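Local coordinates for protein peptidoglycan glycosyltransferase (Eggerthella lenta, PDB 4MNR) that belongs to the penicillin-binding proteins, combining a domain related to beta-lactamases with a dimerisation-type domain near its N terminus, at residues K256-A261 with S279-A284; G335-P340 with K361-V366. One frame throughout, in Å; residues are numbered along the deposited sequence.

Contact 1 of 2, residues K256-A261 with S279-A284; sequences KLVAGA and SLMPSA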
ATOM      1  N   LYS A 256      -9.270  -9.717  20.014  1.00 17.53           N
ATOM      2  CA  LYS A 256      -9.939  -8.677  19.221  1.00 16.45           C
ATOM      3  C   LYS A 256      -8.980  -7.971  18.274  1.00 11.98           C
ATOM      4  O   LYS A 256      -9.354  -7.639  17.150  1.00 15.62           O
ATOM      5  CB  LYS A 256     -10.594  -7.625  20.123  1.00 16.81           C
ATOM      6  CG  LYS A 256     -11.924  -8.021  20.734  1.00 23.71           C
ATOM      7  CD  LYS A 256     -12.565  -6.807  21.412  1.00 26.87           C
ATOM      8  CE  LYS A 256     -13.917  -7.145  22.024  1.00 33.78           C
ATOM      9  NZ  LYS A 256     -13.778  -8.029  23.212  1.00 38.19           N
ATOM     10  N   LEU A 257      -7.746  -7.721  18.713  1.00 10.79           N
ATOM     11  CA  LEU A 257      -6.833  -6.994  17.838  1.00 12.32           C
ATOM     12  C   LEU A 257      -6.468  -7.860  16.633  1.00 13.19           C
ATOM     13  O   LEU A 257      -6.448  -7.383  15.501  1.00 13.43           O
ATOM     14  CB  LEU A 257      -5.581  -6.501  18.576  1.00 13.99           C
ATOM     15  CG  LEU A 257      -4.600  -5.757  17.657  1.00 16.38           C
ATOM     16  CD1 LEU A 257      -5.214  -4.470  17.080  1.00 19.95           C
ATOM     17  CD2 LEU A 257      -3.292  -5.453  18.375  1.00 19.55           C
ATOM     18  N   VAL A 258      -6.198  -9.138  16.875  1.00 14.11           N
ATOM     19  CA  VAL A 258      -5.831 -10.023  15.781  1.00 12.57           C
ATOM     20  C   VAL A 258      -7.017 -10.222  14.827  1.00 14.85           C
ATOM     21  O   VAL A 258      -6.855 -10.174  13.606  1.00 15.76           O
ATOM     22  CB  VAL A 258      -5.275 -11.357  16.283  1.00 15.79           C
ATOM     23  CG1 VAL A 258      -5.014 -12.291  15.108  1.00 20.15           C
ATOM     24  CG2 VAL A 258      -3.986 -11.098  17.068  1.00 18.14           C
ATOM     25  N   ALA A 259      -8.210 -10.422  15.384  1.00 13.39           N
ATOM     26  CA  ALA A 259      -9.412 -10.575  14.560  1.00 17.45           C
ATOM     27  C   ALA A 259      -9.669  -9.321  13.733  1.00 15.75           C
ATOM     28  O   ALA A 259     -10.078  -9.398  12.572  1.00 15.16           O
ATOM     29  CB  ALA A 259     -10.615 -10.884  15.428  1.00 16.29           C
ATOM     30  N   GLY A 260      -9.430  -8.160  14.330  1.00 15.58           N
ATOM     31  CA  GLY A 260      -9.634  -6.911  13.621  1.00 15.77           C
ATOM     32  C   GLY A 260      -8.685  -6.761  12.445  1.00 12.06           C
ATOM     33  O   GLY A 260      -9.086  -6.331  11.352  1.00 13.84           O
ATOM     34  N   ALA A 261      -7.418  -7.103  12.665  1.00 12.45           N
ATOM     35  CA  ALA A 261      -6.434  -7.022  11.601  1.00 10.58           C
ATOM     36  C   ALA A 261      -6.796  -8.016  10.497  1.00 11.62           C
ATOM     37  O   ALA A 261      -6.660  -7.714   9.303  1.00 11.65           O
ATOM     38  CB  ALA A 261      -5.043  -7.316  12.145  1.00 11.72           C
ATOM     39  N   SER A 279       0.397 -10.400   4.144  1.00 11.47           N
ATOM     40  CA  SER A 279       0.653  -9.488   5.264  1.00 10.23           C
ATOM     41  C   SER A 279       0.416 -10.264   6.552  1.00 11.88           C
ATOM     42  O   SER A 279      -0.422 -11.164   6.591  1.00 15.26           O
ATOM     43  CB  SER A 279      -0.246  -8.249   5.181  1.00 11.45           C
ATOM     44  OG  SER A 279       0.096  -7.461   4.052  1.00 11.82           O
ATOM     45  N   LEU A 280       1.177  -9.942   7.596  1.00 11.19           N
ATOM     46  CA  LEU A 280       1.270 -10.829   8.754  1.00 11.10           C
ATOM     47  C   LEU A 280       0.886 -10.176  10.074  1.00 11.07           C
ATOM     48  O   LEU A 280       1.173  -9.001  10.310  1.00 11.35           O
ATOM     49  CB  LEU A 280       2.698 -11.370   8.881  1.00 13.25           C
ATOM     50  CG  LEU A 280       3.250 -12.067   7.640  1.00 13.39           C
ATOM     51  CD1 LEU A 280       4.715 -12.428   7.821  1.00 17.76           C
ATOM     52  CD2 LEU A 280       2.423 -13.290   7.390  1.00 13.94           C
HETATM   53  N   MSE A 281       0.228 -10.966  10.925  1.00 11.88           N
HETATM   54  CA  MSE A 281      -0.059 -10.601  12.317  1.00 15.04           C
HETATM   55  C   MSE A 281       0.301 -11.777  13.204  1.00 15.94           C
HETATM   56  O   MSE A 281       0.154 -12.929  12.806  1.00 15.66           O
HETATM   57  CB  MSE A 281      -1.548 -10.287  12.518  1.00 18.94           C
HETATM   58  CG  MSE A 281      -1.938  -8.867  12.237  1.00 23.72           C
HETATM   59 SE   MSE A 281      -1.202  -7.535  13.461  0.55 17.54          SE
HETATM   60  CE  MSE A 281      -2.302  -7.701  15.054  1.00 22.00           C
ATOM     61  N   PRO A 282       0.762 -11.500  14.428  1.00 16.12           N
ATOM     62  CA  PRO A 282       1.025 -12.626  15.329  1.00 19.00           C
ATOM     63  C   PRO A 282      -0.271 -13.335  15.696  1.00 18.42           C
ATOM     64  O   PRO A 282      -1.354 -12.767  15.525  1.00 16.86           O
ATOM     65  CB  PRO A 282       1.596 -11.952  16.582  1.00 20.03           C
ATOM     66  CG  PRO A 282       2.076 -10.626  16.131  1.00 17.42           C
ATOM     67  CD  PRO A 282       1.170 -10.211  15.001  1.00 17.10           C
ATOM     68  N   SER A 283      -0.159 -14.555  16.208  1.00 18.99           N
ATOM     69  CA  SER A 283      -1.326 -15.264  16.704  1.00 20.55           C
ATOM     70  C   SER A 283      -1.813 -14.573  17.971  1.00 19.34           C
ATOM     71  O   SER A 283      -1.035 -13.917  18.668  1.00 17.64           O
ATOM     72  CB  SER A 283      -0.980 -16.727  17.003  1.00 22.55           C
ATOM     73  OG  SER A 283      -0.099 -16.836  18.110  1.00 22.56           O
ATOM     74  N   ALA A 284      -3.101 -14.712  18.269  1.00 19.37           N
ATOM     75  CA  ALA A 284      -3.632 -14.178  19.516  1.00 19.56           C
ATOM     76  C   ALA A 284      -2.931 -14.837  20.698  1.00 21.66           C
ATOM     77  O   ALA A 284      -2.694 -14.194  21.719  1.00 21.71           O
ATOM     78  CB  ALA A 284      -5.135 -14.389  19.596  1.00 22.51           C
TER

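Contact 2 of 2, residues G335-P340 with K361-V366; sequences GVIMQP and KLMQAV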
ATOM      1  N   GLY A 335     -16.564   0.452   4.341  1.00 10.87           N
ATOM      2  CA  GLY A 335     -16.123  -0.715   5.082  1.00 11.29           C
ATOM      3  C   GLY A 335     -15.738  -1.895   4.208  1.00 10.39           C
ATOM      4  O   GLY A 335     -15.214  -2.894   4.703  1.00 11.11           O
ATOM      5  N   VAL A 336     -15.986  -1.780   2.906  1.00  9.71           N
ATOM      6  CA  VAL A 336     -15.792  -2.911   1.995  1.00 11.06           C
ATOM      7  C   VAL A 336     -14.486  -2.778   1.252  1.00 11.98           C
ATOM      8  O   VAL A 336     -14.209  -1.740   0.656  1.00 15.92           O
ATOM      9  CB  VAL A 336     -16.914  -2.974   0.952  1.00 12.88           C
ATOM     10  CG1 VAL A 336     -16.693  -4.131  -0.005  1.00 15.69           C
ATOM     11  CG2 VAL A 336     -18.260  -3.110   1.641  1.00 14.30           C
ATOM     12  N   ILE A 337     -13.677  -3.828   1.298  1.00 10.66           N
ATOM     13  CA  ILE A 337     -12.476  -3.883   0.478  1.00  7.72           C
ATOM     14  C   ILE A 337     -12.786  -4.609  -0.825  1.00 11.68           C
ATOM     15  O   ILE A 337     -13.157  -5.784  -0.812  1.00 10.57           O
ATOM     16  CB  ILE A 337     -11.361  -4.637   1.214  1.00 10.81           C
ATOM     17  CG1 ILE A 337     -11.009  -3.901   2.516  1.00  9.97           C
ATOM     18  CG2 ILE A 337     -10.138  -4.790   0.318  1.00 11.88           C
ATOM     19  CD1 ILE A 337      -9.930  -4.599   3.364  1.00 14.99           C
HETATM   20  N   MSE A 338     -12.660  -3.904  -1.947  1.00 12.29           N
HETATM   21  CA  MSE A 338     -12.791  -4.537  -3.259  1.00 10.41           C
HETATM   22  C   MSE A 338     -11.497  -5.270  -3.610  1.00 12.73           C
HETATM   23  O   MSE A 338     -10.412  -4.858  -3.189  1.00 13.52           O
HETATM   24  CB  MSE A 338     -13.087  -3.480  -4.329  1.00 11.40           C
HETATM   25  CG  MSE A 338     -14.351  -2.653  -4.077  1.00 12.60           C
HETATM   26 SE   MSE A 338     -15.977  -3.720  -4.028  0.62 15.45          SE
HETATM   27  CE  MSE A 338     -16.123  -4.050  -5.943  1.00 16.69           C
ATOM     28  N   GLN A 339     -11.610  -6.354  -4.376  1.00  8.48           N
ATOM     29  CA  GLN A 339     -10.430  -7.099  -4.822  1.00 10.84           C
ATOM     30  C   GLN A 339      -9.546  -6.191  -5.691  1.00 10.34           C
ATOM     31  O   GLN A 339     -10.009  -5.659  -6.693  1.00  9.10           O
ATOM     32  CB  GLN A 339     -10.887  -8.320  -5.627  1.00 11.27           C
ATOM     33  CG  GLN A 339      -9.793  -8.994  -6.403  1.00 13.59           C
ATOM     34  CD  GLN A 339      -8.762  -9.637  -5.491  1.00 13.58           C
ATOM     35  OE1 GLN A 339      -9.111 -10.308  -4.523  1.00 15.57           O
ATOM     36  NE2 GLN A 339      -7.489  -9.423  -5.791  1.00 13.00           N
ATOM     37  N   PRO A 340      -8.272  -5.999  -5.303  1.00  8.71           N
ATOM     38  CA  PRO A 340      -7.401  -5.159  -6.143  1.00  8.57           C
ATOM     39  C   PRO A 340      -7.180  -5.813  -7.502  1.00 10.48           C
ATOM     40  O   PRO A 340      -7.004  -7.026  -7.563  1.00 11.11           O
ATOM     41  CB  PRO A 340      -6.087  -5.118  -5.362  1.00 12.59           C
ATOM     42  CG  PRO A 340      -6.155  -6.293  -4.415  1.00 19.52           C
ATOM     43  CD  PRO A 340      -7.601  -6.433  -4.065  1.00  9.73           C
ATOM     44  N   LYS A 361     -16.313  -7.632  -4.604  1.00 11.01           N
ATOM     45  CA  LYS A 361     -15.953  -7.569  -3.183  1.00 11.71           C
ATOM     46  C   LYS A 361     -14.941  -8.640  -2.789  1.00 14.32           C
ATOM     47  O   LYS A 361     -15.075  -9.808  -3.159  1.00 16.13           O
ATOM     48  CB  LYS A 361     -17.213  -7.721  -2.317  1.00 12.11           C
ATOM     49  CG  LYS A 361     -16.936  -7.822  -0.815  1.00 18.19           C
ATOM     50  CD  LYS A 361     -18.197  -7.582   0.007  1.00 25.37           C
ATOM     51  CE  LYS A 361     -19.205  -8.704  -0.152  1.00 30.07           C
ATOM     52  NZ  LYS A 361     -20.430  -8.409   0.642  1.00 33.14           N
ATOM     53  N   LEU A 362     -13.929  -8.236  -2.031  1.00 10.46           N
ATOM     54  CA  LEU A 362     -13.013  -9.187  -1.425  1.00  9.76           C
ATOM     55  C   LEU A 362     -13.476  -9.498  -0.011  1.00 13.16           C
ATOM     56  O   LEU A 362     -13.703 -10.662   0.333  1.00 15.33           O
ATOM     57  CB  LEU A 362     -11.592  -8.642  -1.424  1.00 10.01           C
ATOM     58  CG  LEU A 362     -10.571  -9.522  -0.697  1.00 11.61           C
ATOM     59  CD1 LEU A 362     -10.541 -10.964  -1.211  1.00 15.63           C
ATOM     60  CD2 LEU A 362      -9.210  -8.880  -0.829  1.00 14.63           C
HETATM   61  N   MSE A 363     -13.614  -8.467   0.817  1.00 13.42           N
HETATM   62  CA  MSE A 363     -14.103  -8.676   2.179  1.00 13.19           C
HETATM   63  C   MSE A 363     -14.733  -7.422   2.786  1.00 15.07           C
HETATM   64  O   MSE A 363     -14.444  -6.301   2.370  1.00 14.37           O
HETATM   65  CB  MSE A 363     -12.984  -9.227   3.085  1.00 13.39           C
HETATM   66  CG  MSE A 363     -11.811  -8.304   3.235  1.00 12.62           C
HETATM   67 SE   MSE A 363     -10.381  -9.159   4.261  0.55 21.91          SE
HETATM   68  CE  MSE A 363      -9.659 -10.324   2.890  1.00 22.87           C
ATOM     69  N   GLN A 364     -15.616  -7.624   3.756  1.00 15.45           N
ATOM     70  CA  GLN A 364     -16.163  -6.516   4.537  1.00 13.93           C
ATOM     71  C   GLN A 364     -15.320  -6.352   5.798  1.00 11.83           C
ATOM     72  O   GLN A 364     -15.407  -7.183   6.705  1.00 17.40           O
ATOM     73  CB  GLN A 364     -17.612  -6.815   4.937  1.00 17.65           C
ATOM     74  CG  GLN A 364     -18.270  -5.691   5.729  1.00 19.10           C
ATOM     75  CD  GLN A 364     -19.146  -4.796   4.866  1.00 20.27           C
ATOM     76  OE1 GLN A 364     -19.790  -5.265   3.926  1.00 21.05           O
ATOM     77  NE2 GLN A 364     -19.177  -3.500   5.184  1.00 18.93           N
ATOM     78  N   ALA A 365     -14.499  -5.303   5.865  1.00 11.83           N
ATOM     79  CA  ALA A 365     -13.631  -5.106   7.030  1.00 13.85           C
ATOM     80  C   ALA A 365     -14.402  -4.649   8.265  1.00 13.24           C
ATOM     81  O   ALA A 365     -14.273  -5.239   9.335  1.00 16.64           O
ATOM     82  CB  ALA A 365     -12.489  -4.122   6.720  1.00 12.81           C
ATOM     83  N   VAL A 366     -15.190  -3.590   8.107  1.00 11.21           N
ATOM     84  CA  VAL A 366     -16.003  -3.040   9.193  1.00 10.82           C
ATOM     85  C   VAL A 366     -17.335  -2.577   8.607  1.00 11.87           C
ATOM     86  O   VAL A 366     -17.507  -2.575   7.390  1.00 12.45           O
ATOM     87  CB  VAL A 366     -15.328  -1.823   9.882  1.00 13.55           C
ATOM     88  CG1 VAL A 366     -14.089  -2.245  10.681  1.00 13.99           C
ATOM     89  CG2 VAL A 366     -14.983  -0.747   8.860  1.00 12.41           C
TER

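Contact 1 of 2, residues K256-A261 with S279-A284
Val258 and Ala284 mark the closest approach of the two backbones, CA to CA 6.0 Å, where the last turns of helix 242-263 meet the extended chain leading into helix 284-289. Leu257, Val258 and Ala261 supply the helix side. Met281, a selenomethionine, is laid around the methyl of Ala261: its CG sits 3.5 Å from Ala261 CB, a tight carbon pair, and SE and CE stay close to the same methyl. The chain is bent at chi2 and again at chi3 (-77°), the torsion that places CE. Met281 CE ends 4.0 Å from Leu257 CG, the two side chains crossing at about a right angle. Leu257 also packs on Leu294 and Ala297 of helix 291-298, which places the contact in the helical part of the transpeptidase-type domain. Ser283 is the N-cap of helix 284-289, its OG hydrogen-bonded to Asp286 N. Just before this cap, both methyls of Val258 press on the carbonyl oxygen of Pro282, with CG2 at 3.5 Å from Pro282 O and CG1 slightly farther. That oxygen is buried here and has no hydrogen-bonding partner in the model. Val258 CG2 is also 4.3 Å from Ala284 CB.

Contact 2 of 2, residues G335-P340 with K361-V366
A classic beta bulge, in which Leu362 and Met363 both face Ile337, shapes the two-stranded antiparallel sheet of strands 336-338 and 361-364. The N-to-C directions of the strands differ by 157°. One carbonyl oxygen serves both bulge residues: Leu362 N lies 2.8 Å and Met363 N 3.2 Å from Ile337 O. The reverse bond runs from Ile337 N to Met363 O (2.8 Å), and the register slips by one residue before Met338 meets Lys361. At the other end of the ladder Gly335 O accepts Ala365 N at 2.8 Å and, weakly, Val366 N. Gly335 has a positive phi and no side chain, and its CA comes directly against Val366 O in a CA-H...O contact.

Val336 and Gln364 share one face of this beta ribbon, and Val336 also touches the aliphatic part of Lys361. Val336 CG2 rests 3.5 Å from Gln364 OE1, while CG1 touches Lys361 CD at 3.8 Å, the lysine chain crossing the valine at about a right angle. The Gln364 amide is held from its nitrogen: NE2 reaches Val366 O at 2.9 Å with a nearly straight N-H...O angle of 176°, and the acceptor lies in the amide plane.

The opposite face carries Ile337 and Met363, side by side and pointing the same way. Met363 CG stands between the backbone N and the carbonyl carbon (chi1 62°), 4.2 Å from Ile337 CD1. Helix 321-332 packs against this face, Met326 meeting both Ile337 and Leu362. From the bulge, the side chain of Leu362 crosses Gln339 at a slant, its two methyls lying against OE1 while Gln339 NE2 donates a hydrogen bond to Pro340 O.

In the fold
Following the chain from the N terminus, the first contact is reached at helix 242-263; contact 1 brings the chain back onto that helix after 17 intervening residues, two of them still helical, just before helix 284-289. Helices 291-298 and 321-332 come next. Contact 2 then closes a 20-residue excursion that carries strands 343-347 and 353-356, which add to the mixed sheet also containing strands 30-31 and 108-111 from the N-terminal part of the chain. The contacts are in series, neither nested nor crossed. Their centres lie about 17 Å apart and their nearest atoms about 6 Å apart, without touching. Phe264, just past helix 242-263, packs on Ala365, linking the neighbourhood of the first contact to the second.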